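Side-chain contacts in 3-oxoacyl-[acyl-carrier-protein] reductase (Sinorhizobium meliloti, PDB 3U9L), which probably reduces 3-oxoacyl groups carried on acyl carrier protein with NADPH, as a member of the short-chain dehydrogenase/reductase family: residues 170-173 and 174-178; 128-131 and 132-135; 284-287 and 288-291. All blocks are in the same frame, centred on the assembly; numbering follows the deposited sequence.

Contact 1 (170-173 and 174-178)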
ATOM      1  N   ILE A 170      -6.264   2.624  -2.984  1.00 16.45           N
ATOM      2  CA  ILE A 170      -7.572   2.069  -3.330  1.00 15.87           C
ATOM      3  C   ILE A 170      -8.661   3.121  -3.244  1.00 15.43           C
ATOM      4  O   ILE A 170      -9.530   3.193  -4.129  1.00 15.75           O
ATOM      5  CB  ILE A 170      -7.936   0.890  -2.424  1.00 16.83           C
ATOM      6  CG1 ILE A 170      -6.977  -0.261  -2.753  1.00 16.92           C
ATOM      7  CG2 ILE A 170      -9.513   0.497  -2.590  1.00 16.23           C
ATOM      8  CD1 ILE A 170      -6.899  -1.351  -1.760  1.00 16.97           C
ATOM      9  N   ALA A 171      -8.616   3.964  -2.247  1.00 13.95           N
ATOM     10  CA  ALA A 171      -9.649   5.000  -2.112  1.00 14.70           C
ATOM     11  C   ALA A 171      -9.660   5.900  -3.345  1.00 15.76           C
ATOM     12  O   ALA A 171     -10.703   6.358  -3.827  1.00 15.42           O
ATOM     13  CB  ALA A 171      -9.375   5.847  -0.854  1.00 15.68           C
ATOM     14  N   VAL A 172      -8.462   6.186  -3.823  1.00 15.45           N
ATOM     15  CA  VAL A 172      -8.285   7.096  -4.942  1.00 15.84           C
ATOM     16  C   VAL A 172      -8.845   6.492  -6.209  1.00 16.47           C
ATOM     17  O   VAL A 172      -9.531   7.149  -6.936  1.00 16.80           O
ATOM     18  CB  VAL A 172      -6.778   7.511  -5.032  1.00 17.05           C
ATOM     19  CG1 VAL A 172      -6.431   8.222  -6.364  1.00 16.17           C
ATOM     20  CG2 VAL A 172      -6.532   8.448  -3.854  1.00 15.48           C
ATOM     21  N   GLN A 173      -8.590   5.209  -6.412  1.00 15.61           N
ATOM     22  CA  GLN A 173      -9.093   4.488  -7.539  1.00 16.70           C
ATOM     23  C   GLN A 173     -10.616   4.446  -7.582  1.00 17.54           C
ATOM     24  O   GLN A 173     -11.222   4.729  -8.641  1.00 17.08           O
ATOM     25  CB  GLN A 173      -8.482   3.068  -7.556  1.00 18.32           C
ATOM     26  CG  GLN A 173      -6.935   3.010  -7.765  1.00 16.43           C
ATOM     27  CD  GLN A 173      -6.593   3.142  -9.217  1.00 22.58           C
ATOM     28  OE1 GLN A 173      -6.722   2.156 -10.033  1.00 23.15           O
ATOM     29  NE2 GLN A 173      -6.188   4.351  -9.603  1.00 21.50           N
ATOM     30  N   TYR A 174     -11.246   4.147  -6.447  1.00 16.31           N
ATOM     31  CA  TYR A 174     -12.706   4.102  -6.370  1.00 16.50           C
ATOM     32  C   TYR A 174     -13.301   5.471  -6.641  1.00 17.27           C
ATOM     33  O   TYR A 174     -14.338   5.578  -7.293  1.00 16.19           O
ATOM     34  CB  TYR A 174     -13.146   3.635  -4.986  1.00 15.36           C
ATOM     35  CG  TYR A 174     -13.353   2.136  -4.859  1.00 15.96           C
ATOM     36  CD1 TYR A 174     -14.478   1.514  -5.429  1.00 15.58           C
ATOM     37  CD2 TYR A 174     -12.499   1.363  -4.111  1.00 14.59           C
ATOM     38  CE1 TYR A 174     -14.718   0.146  -5.280  1.00 16.48           C
ATOM     39  CE2 TYR A 174     -12.727  -0.037  -3.957  1.00 15.47           C
ATOM     40  CZ  TYR A 174     -13.837  -0.633  -4.559  1.00 16.58           C
ATOM     41  OH  TYR A 174     -14.096  -1.993  -4.406  1.00 16.15           O
ATOM     42  N   ALA A 175     -12.645   6.517  -6.141  1.00 17.04           N
ATOM     43  CA  ALA A 175     -13.084   7.887  -6.407  1.00 17.32           C
ATOM     44  C   ALA A 175     -13.323   8.089  -7.908  1.00 17.20           C
ATOM     45  O   ALA A 175     -14.378   8.622  -8.306  1.00 17.74           O
ATOM     46  CB  ALA A 175     -12.032   8.916  -5.892  1.00 16.86           C
ATOM     47  N   ARG A 176     -12.374   7.645  -8.742  1.00 17.52           N
ATOM     48  CA  ARG A 176     -12.505   7.794 -10.218  1.00 17.97           C
ATOM     49  C   ARG A 176     -13.544   6.834 -10.790  1.00 17.82           C
ATOM     50  O   ARG A 176     -14.316   7.185 -11.669  1.00 18.43           O
ATOM     51  CB  ARG A 176     -11.198   7.446 -10.942  1.00 19.51           C
ATOM     52  CG  ARG A 176      -9.954   8.302 -10.694  1.00 20.62           C
ATOM     53  CD  ARG A 176     -10.066   9.282  -9.626  1.00 22.47           C
ATOM     54  NE  ARG A 176      -8.739   9.883  -9.374  1.00 25.91           N
ATOM     55  CZ  ARG A 176      -8.570  11.045  -8.752  1.00 26.46           C
ATOM     56  NH1 ARG A 176      -7.335  11.515  -8.611  1.00 28.11           N
ATOM     57  NH2 ARG A 176      -9.624  11.761  -8.316  1.00 25.14           N
ATOM     58  N   GLU A 177     -13.504   5.598 -10.319  1.00 17.12           N
ATOM     59  CA  GLU A 177     -14.304   4.542 -10.900  1.00 18.30           C
ATOM     60  C   GLU A 177     -15.783   4.675 -10.500  1.00 18.42           C
ATOM     61  O   GLU A 177     -16.643   4.157 -11.181  1.00 18.53           O
ATOM     62  CB  GLU A 177     -13.757   3.171 -10.502  1.00 18.51           C
ATOM     63  CG  GLU A 177     -12.286   2.860 -10.969  1.00 18.84           C
ATOM     64  CD  GLU A 177     -11.833   1.446 -10.519  1.00 20.04           C
ATOM     65  OE1 GLU A 177     -12.716   0.620 -10.210  1.00 19.01           O
ATOM     66  OE2 GLU A 177     -10.606   1.145 -10.432  1.00 20.44           O
ATOM     67  N   LEU A 178     -16.078   5.390  -9.426  1.00 17.43           N
ATOM     68  CA  LEU A 178     -17.444   5.579  -9.013  1.00 18.52           C
ATOM     69  C   LEU A 178     -17.986   6.925  -9.457  1.00 20.67           C
ATOM     70  O   LEU A 178     -19.183   7.200  -9.260  1.00 19.45           O
ATOM     71  CB  LEU A 178     -17.570   5.525  -7.484  1.00 18.05           C
ATOM     72  CG  LEU A 178     -17.218   4.190  -6.805  1.00 18.54           C
ATOM     73  CD1 LEU A 178     -17.250   4.369  -5.310  1.00 17.36           C
ATOM     74  CD2 LEU A 178     -18.245   3.114  -7.272  1.00 18.48           C
TER

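Contact 2 (128-131 and 132-135)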
ATOM      1  N   ALA A 128     -20.465  -5.128  -0.625  1.00 18.59           N
ATOM      2  CA  ALA A 128     -21.833  -5.229  -0.072  1.00 21.71           C
ATOM      3  C   ALA A 128     -22.672  -3.964  -0.272  1.00 20.29           C
ATOM      4  O   ALA A 128     -23.851  -4.030  -0.648  1.00 21.47           O
ATOM      5  CB  ALA A 128     -21.765  -5.605   1.470  1.00 20.53           C
ATOM      6  N   ALA A 129     -22.093  -2.813   0.004  1.00 19.07           N
ATOM      7  CA  ALA A 129     -22.794  -1.548   0.022  1.00 19.06           C
ATOM      8  C   ALA A 129     -22.916  -0.845  -1.297  1.00 20.29           C
ATOM      9  O   ALA A 129     -23.890  -0.248  -1.573  1.00 20.57           O
ATOM     10  CB  ALA A 129     -22.203  -0.602   1.039  1.00 20.08           C
ATOM     11  N   LEU A 130     -21.874  -0.943  -2.090  1.00 19.64           N
ATOM     12  CA  LEU A 130     -21.853  -0.256  -3.333  1.00 20.64           C
ATOM     13  C   LEU A 130     -22.984  -0.546  -4.341  1.00 20.75           C
ATOM     14  O   LEU A 130     -23.423   0.348  -4.962  1.00 20.77           O
ATOM     15  CB  LEU A 130     -20.453  -0.278  -3.960  1.00 19.57           C
ATOM     16  CG  LEU A 130     -19.333   0.585  -3.396  1.00 18.72           C
ATOM     17  CD1 LEU A 130     -18.131   0.445  -4.180  1.00 16.52           C
ATOM     18  CD2 LEU A 130     -19.755   1.994  -3.343  1.00 18.33           C
ATOM     19  N   PRO A 131     -23.421  -1.774  -4.456  1.00 20.00           N
ATOM     20  CA  PRO A 131     -24.549  -2.053  -5.357  1.00 20.00           C
ATOM     21  C   PRO A 131     -25.709  -1.171  -4.973  1.00 20.00           C
ATOM     22  O   PRO A 131     -26.328  -0.674  -5.830  1.00 25.40           O
ATOM     23  CB  PRO A 131     -24.843  -3.523  -5.030  1.00 20.00           C
ATOM     24  CG  PRO A 131     -23.510  -4.055  -4.742  1.00 20.00           C
ATOM     25  CD  PRO A 131     -22.579  -2.953  -4.371  1.00 20.00           C
ATOM     26  N   HIS A 132     -26.012  -0.996  -3.691  1.00 23.64           N
ATOM     27  CA  HIS A 132     -27.096  -0.139  -3.321  1.00 23.77           C
ATOM     28  C   HIS A 132     -26.826   1.330  -3.629  1.00 23.60           C
ATOM     29  O   HIS A 132     -27.688   2.003  -4.099  1.00 21.92           O
ATOM     30  CB  HIS A 132     -27.452  -0.378  -1.857  1.00 24.00           C
ATOM     31  CG  HIS A 132     -27.683  -1.809  -1.542  1.00 25.13           C
ATOM     32  ND1 HIS A 132     -28.878  -2.454  -1.764  1.00 25.74           N
ATOM     33  CD2 HIS A 132     -26.865  -2.739  -1.009  1.00 23.00           C
ATOM     34  CE1 HIS A 132     -28.773  -3.703  -1.387  1.00 25.10           C
ATOM     35  NE2 HIS A 132     -27.559  -3.898  -0.923  1.00 23.76           N
HETATM   36  N   MSE A 133     -25.610   1.792  -3.379  1.00 20.78           N
HETATM   37  CA  MSE A 133     -25.310   3.182  -3.619  1.00 21.20           C
HETATM   38  C   MSE A 133     -25.294   3.497  -5.112  1.00 21.40           C
HETATM   39  O   MSE A 133     -25.710   4.539  -5.504  1.00 21.80           O
HETATM   40  CB  MSE A 133     -24.051   3.630  -2.881  1.00 20.54           C
HETATM   41  CG  MSE A 133     -24.044   3.325  -1.373  1.00 20.59           C
HETATM   42 SE   MSE A 133     -22.438   3.659  -0.381  1.00 35.55          SE
HETATM   43  CE  MSE A 133     -22.467   5.462  -0.549  1.00 19.83           C
ATOM     44  N   ARG A 134     -24.892   2.533  -5.913  1.00 19.80           N
ATOM     45  CA  ARG A 134     -24.878   2.696  -7.326  1.00 21.45           C
ATOM     46  C   ARG A 134     -26.286   2.785  -7.897  1.00 24.76           C
ATOM     47  O   ARG A 134     -26.518   3.538  -8.792  1.00 24.94           O
ATOM     48  CB  ARG A 134     -24.080   1.604  -8.005  1.00 21.62           C
ATOM     49  CG  ARG A 134     -22.590   1.745  -7.850  1.00 21.33           C
ATOM     50  CD  ARG A 134     -21.784   0.818  -8.695  1.00 20.49           C
ATOM     51  NE  ARG A 134     -21.692  -0.539  -8.251  1.00 22.08           N
ATOM     52  CZ  ARG A 134     -22.429  -1.522  -8.724  1.00 25.03           C
ATOM     53  NH1 ARG A 134     -23.321  -1.282  -9.653  1.00 24.99           N
ATOM     54  NH2 ARG A 134     -22.268  -2.726  -8.287  1.00 23.95           N
ATOM     55  N   ARG A 135     -27.216   2.027  -7.345  1.00 23.70           N
ATOM     56  CA  ARG A 135     -28.637   2.160  -7.744  1.00 26.20           C
ATOM     57  C   ARG A 135     -29.203   3.532  -7.418  1.00 26.71           C
ATOM     58  O   ARG A 135     -30.036   4.062  -8.160  1.00 27.35           O
ATOM     59  CB  ARG A 135     -29.471   1.043  -7.120  1.00 27.06           C
ATOM     60  CG  ARG A 135     -28.895  -0.239  -7.612  1.00 29.28           C
ATOM     61  CD  ARG A 135     -29.856  -1.299  -7.738  1.00 30.89           C
ATOM     62  NE  ARG A 135     -30.197  -1.887  -6.463  1.00 30.46           N
ATOM     63  CZ  ARG A 135     -29.589  -2.933  -5.927  1.00 30.92           C
ATOM     64  NH1 ARG A 135     -28.519  -3.480  -6.499  1.00 33.61           N
ATOM     65  NH2 ARG A 135     -30.048  -3.420  -4.783  1.00 31.95           N
TER
HETATM   66  O   HOH W   1     -26.470  -2.127  -8.587  1.00 33.03           O

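Contact 3 (284-287 and 288-291)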
ATOM      1  N   ALA A 284      -4.513  14.449 -10.908  1.00 16.03           N
ATOM      2  CA  ALA A 284      -5.449  15.209 -11.709  1.00 16.68           C
ATOM      3  C   ALA A 284      -4.849  15.645 -13.042  1.00 17.58           C
ATOM      4  O   ALA A 284      -5.545  15.643 -14.049  1.00 16.53           O
ATOM      5  CB  ALA A 284      -6.043  16.461 -10.908  1.00 17.30           C
ATOM      6  N   GLU A 285      -3.583  16.067 -13.026  1.00 16.43           N
ATOM      7  CA  GLU A 285      -2.900  16.496 -14.211  1.00 16.90           C
ATOM      8  C   GLU A 285      -2.930  15.346 -15.230  1.00 17.18           C
ATOM      9  O   GLU A 285      -3.209  15.544 -16.405  1.00 16.11           O
ATOM     10  CB  GLU A 285      -1.433  16.889 -13.904  1.00 17.77           C
ATOM     11  CG  GLU A 285      -0.700  17.287 -15.229  1.00 18.47           C
ATOM     12  CD  GLU A 285       0.822  17.543 -15.049  1.00 21.47           C
ATOM     13  OE1 GLU A 285       1.497  17.869 -16.089  1.00 22.61           O
ATOM     14  OE2 GLU A 285       1.343  17.422 -13.885  1.00 20.76           O
HETATM   15  N   MSE A 286      -2.725  14.127 -14.743  1.00 16.71           N
HETATM   16  CA  MSE A 286      -2.638  12.973 -15.619  1.00 17.56           C
HETATM   17  C   MSE A 286      -4.041  12.719 -16.238  1.00 18.97           C
HETATM   18  O   MSE A 286      -4.175  12.420 -17.409  1.00 18.72           O
HETATM   19  CB  MSE A 286      -2.115  11.766 -14.869  1.00 17.92           C
HETATM   20  CG  MSE A 286      -2.274  10.435 -15.617  1.00 20.89           C
HETATM   21 SE   MSE A 286      -1.243  10.436 -17.352  1.00 34.85          SE
HETATM   22  CE  MSE A 286       0.536  10.116 -16.629  1.00 20.55           C
ATOM     23  N   LEU A 287      -5.096  12.891 -15.468  1.00 18.58           N
ATOM     24  CA  LEU A 287      -6.419  12.568 -15.999  1.00 18.77           C
ATOM     25  C   LEU A 287      -6.845  13.623 -17.018  1.00 19.79           C
ATOM     26  O   LEU A 287      -7.516  13.310 -18.005  1.00 18.91           O
ATOM     27  CB  LEU A 287      -7.420  12.455 -14.832  1.00 19.39           C
ATOM     28  CG  LEU A 287      -7.235  11.182 -13.975  1.00 20.63           C
ATOM     29  CD1 LEU A 287      -8.233  11.226 -12.824  1.00 22.20           C
ATOM     30  CD2 LEU A 287      -7.439   9.905 -14.887  1.00 20.27           C
ATOM     31  N   HIS A 288      -6.428  14.873 -16.797  1.00 18.90           N
ATOM     32  CA  HIS A 288      -6.648  15.922 -17.804  1.00 20.31           C
ATOM     33  C   HIS A 288      -5.868  15.592 -19.061  1.00 20.55           C
ATOM     34  O   HIS A 288      -6.383  15.647 -20.175  1.00 21.46           O
ATOM     35  CB  HIS A 288      -6.205  17.268 -17.238  1.00 19.61           C
ATOM     36  CG  HIS A 288      -7.218  17.896 -16.347  1.00 21.07           C
ATOM     37  ND1 HIS A 288      -8.320  18.547 -16.840  1.00 24.96           N
ATOM     38  CD2 HIS A 288      -7.269  18.040 -14.993  1.00 22.19           C
ATOM     39  CE1 HIS A 288      -9.037  19.042 -15.827  1.00 23.82           C
ATOM     40  NE2 HIS A 288      -8.405  18.751 -14.697  1.00 22.37           N
ATOM     41  N   ARG A 289      -4.628  15.177 -18.879  1.00 17.97           N
ATOM     42  CA  ARG A 289      -3.758  14.835 -19.981  1.00 19.12           C
ATOM     43  C   ARG A 289      -4.320  13.742 -20.878  1.00 19.26           C
ATOM     44  O   ARG A 289      -4.185  13.825 -22.068  1.00 17.34           O
ATOM     45  CB  ARG A 289      -2.407  14.390 -19.421  1.00 18.35           C
ATOM     46  CG  ARG A 289      -1.418  13.940 -20.504  1.00 20.61           C
ATOM     47  CD  ARG A 289      -0.127  13.575 -19.809  1.00 21.05           C
ATOM     48  NE  ARG A 289       0.920  13.129 -20.714  1.00 20.30           N
ATOM     49  CZ  ARG A 289       2.062  12.569 -20.325  1.00 23.12           C
ATOM     50  NH1 ARG A 289       2.297  12.378 -19.004  1.00 20.48           N
ATOM     51  NH2 ARG A 289       2.945  12.174 -21.245  1.00 21.37           N
ATOM     52  N   VAL A 290      -4.965  12.720 -20.311  1.00 19.32           N
ATOM     53  CA  VAL A 290      -5.475  11.639 -21.147  1.00 18.97           C
ATOM     54  C   VAL A 290      -6.940  11.801 -21.592  1.00 20.55           C
ATOM     55  O   VAL A 290      -7.486  10.909 -22.221  1.00 21.77           O
ATOM     56  CB  VAL A 290      -5.258  10.259 -20.502  1.00 18.89           C
ATOM     57  CG1 VAL A 290      -3.749  10.002 -20.329  1.00 19.86           C
ATOM     58  CG2 VAL A 290      -6.009  10.153 -19.168  1.00 18.29           C
ATOM     59  N   GLY A 291      -7.580  12.901 -21.222  1.00 20.08           N
ATOM     60  CA  GLY A 291      -8.931  13.159 -21.673  1.00 22.45           C
ATOM     61  C   GLY A 291      -9.943  12.561 -20.719  1.00 23.78           C
ATOM     62  O   GLY A 291     -11.109  12.377 -21.103  1.00 22.97           O
TER

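Contact 1 (170-173 and 174-178)
Apolar contact in this turn of helix 158-179, the crossover helix of the beta-alpha-beta unit between strands 139-144 and 183-190, rests on I170 and Y174, which lie side by side and point the same way. The methyl CG2 of I170 meets the edge of the Y174 ring in the ring plane, 3.5 Å from CD2. CG2 is anti to the backbone N, beside the carbonyl carbon, which places it next to that ring.

A looser contact sets the V172 methyl CG1 beside the charged guanidinium of R176, 4.1 Å from NH1. A nearly eclipsed chi2 of 8° brings R176 CD within 3.5 Å of V172 O.

Backbone hydrogen bonds tie the turns together. Y174 N to I170 O is nearly straight (3.0 Å, 169°), and A175 N reaches A171 O. Q173 O takes E177 N at 3.0 Å plus a weak bond from R176 N, while R176 N to V172 O is also weak.

Among the polar ends, Q173 OE1 and E177 OE2 come to 4.0 Å without bonding each other. In the second subunit, Q173 NE2 bonds P154 O, Q173 OE1 takes a weak bond from L157 N, and E177 OE1 and OE2 bond A103 N and Y156 N. Y174 OH is hydrogen-bonded to Q123 OE1, on helix 108-136. The buried polar ends of Q173 and E177 are thus met largely by backbone groups of the partner subunit.

Contact 2 (128-131 and 132-135)
A128 meets H132 through its carbonyl: A128 O lies at the edge of the imidazole, near the ring plane, 3.3 Å from H132 CD2.

A129 O takes M133 N at 3.2 Å and a weak second bond from H132 N. On the side-chain level A129 CB looks at the selenium of M133, a selenomethionine, from 4.5 Å.

L130 touches the same selenium with CD2, at 4.3 Å. Its carbonyl O accepts R134 N at 2.8 Å, and R134 CG also lies against that oxygen.

P131 carries most of the contact. Its main-chain N has no hydrogen, so the helical bond that would link it back to the preceding turn is missing, and helix 108-136 kinks at this residue. R134 doubles back at chi3 (-77°), which lays its guanidinium over the proline: P131 CA sits 3.8 Å above the guanidinium plane, offset toward the rim, and NH2 approaches CD. P131 O, beyond the kink, accepts R135 N and also a proton from a water that in turn accepts from R135 NH1. R135 CG lies 3.2 Å from P131 O. Farther along the same side chain, the bends at chi2 and chi3 bring the guanidinium back with one face toward that oxygen.

R134 is held beyond the helix as well, by salt bridges from NE to E104 and NH1 to E214 of the second subunit and a cation-pi contact with W181. Around this helix end, A128 and H132 pack on helix 71-85, A129 and M133 on strand 90-93, L130 on helix 158-179, and M133 and R134 on strand 183-190.

Contact 3 (284-287 and 288-291)
M286, a selenomethionine, bears on both R289 and V290 at the C-terminal end of helix 272-289. Its selenium lies 3.9 Å from V290 CG1, and its CE methyl is 3.7 Å from R289 NH1. CG starts out beside the carbonyl carbon (chi1 167°), and bends at chi2 and chi3 bring the end of the chain back to these two neighbours. H288 instead turns its ring edge to a carbonyl, CD2 resting 3.1 Å from A284 O.

Behind the side chains run three backbone hydrogen bonds: H288 N to A284 O, R289 N to E285 O at 2.9 Å, and V290 N to M286 O at 3.0 Å. V290 CG2 also rests against M286 O.

Further out, the extended R289 reaches the second subunit, where NH2 bonds A268 O and NH1 makes a weak bond to E269 O. M286 packs on D270 and V290 on A230 of that subunit, while A284, L287 and H288 meet L296 of their own chain.

G291 is the first residue to leave helical backbone angles, with phi 89°. That positive phi, together with two hydrogen bonds back into the last turn, one of them G291 N to H288 O at 3.2 Å, makes a Schellman motif, a common C-terminal helix cap.

Contacts 1 and 2 belong to neighbouring helices of the Rossmann-type fold, packed beside its parallel sheet, and touch directly: L130 packs against Y174 and L178. Contact 1 is buried throughout, whereas contact 2 runs from buried L130 and M133 to exposed R135 and its water. Contact 3, on a later helix, is the most peripheral, its centre about 27 Å from the centre of the chain, yet it meets contact 1 where L287 CD1 lies against R176 NE. Contacts 2 and 3 stay about 17 Å apart at their nearest atoms. All three border the second subunit, with different chemistry: an amide and a carboxylate in contact 1, an arginine facing that subunit's glutamates in contact 2, arginine to its backbone carbonyls in contact 3.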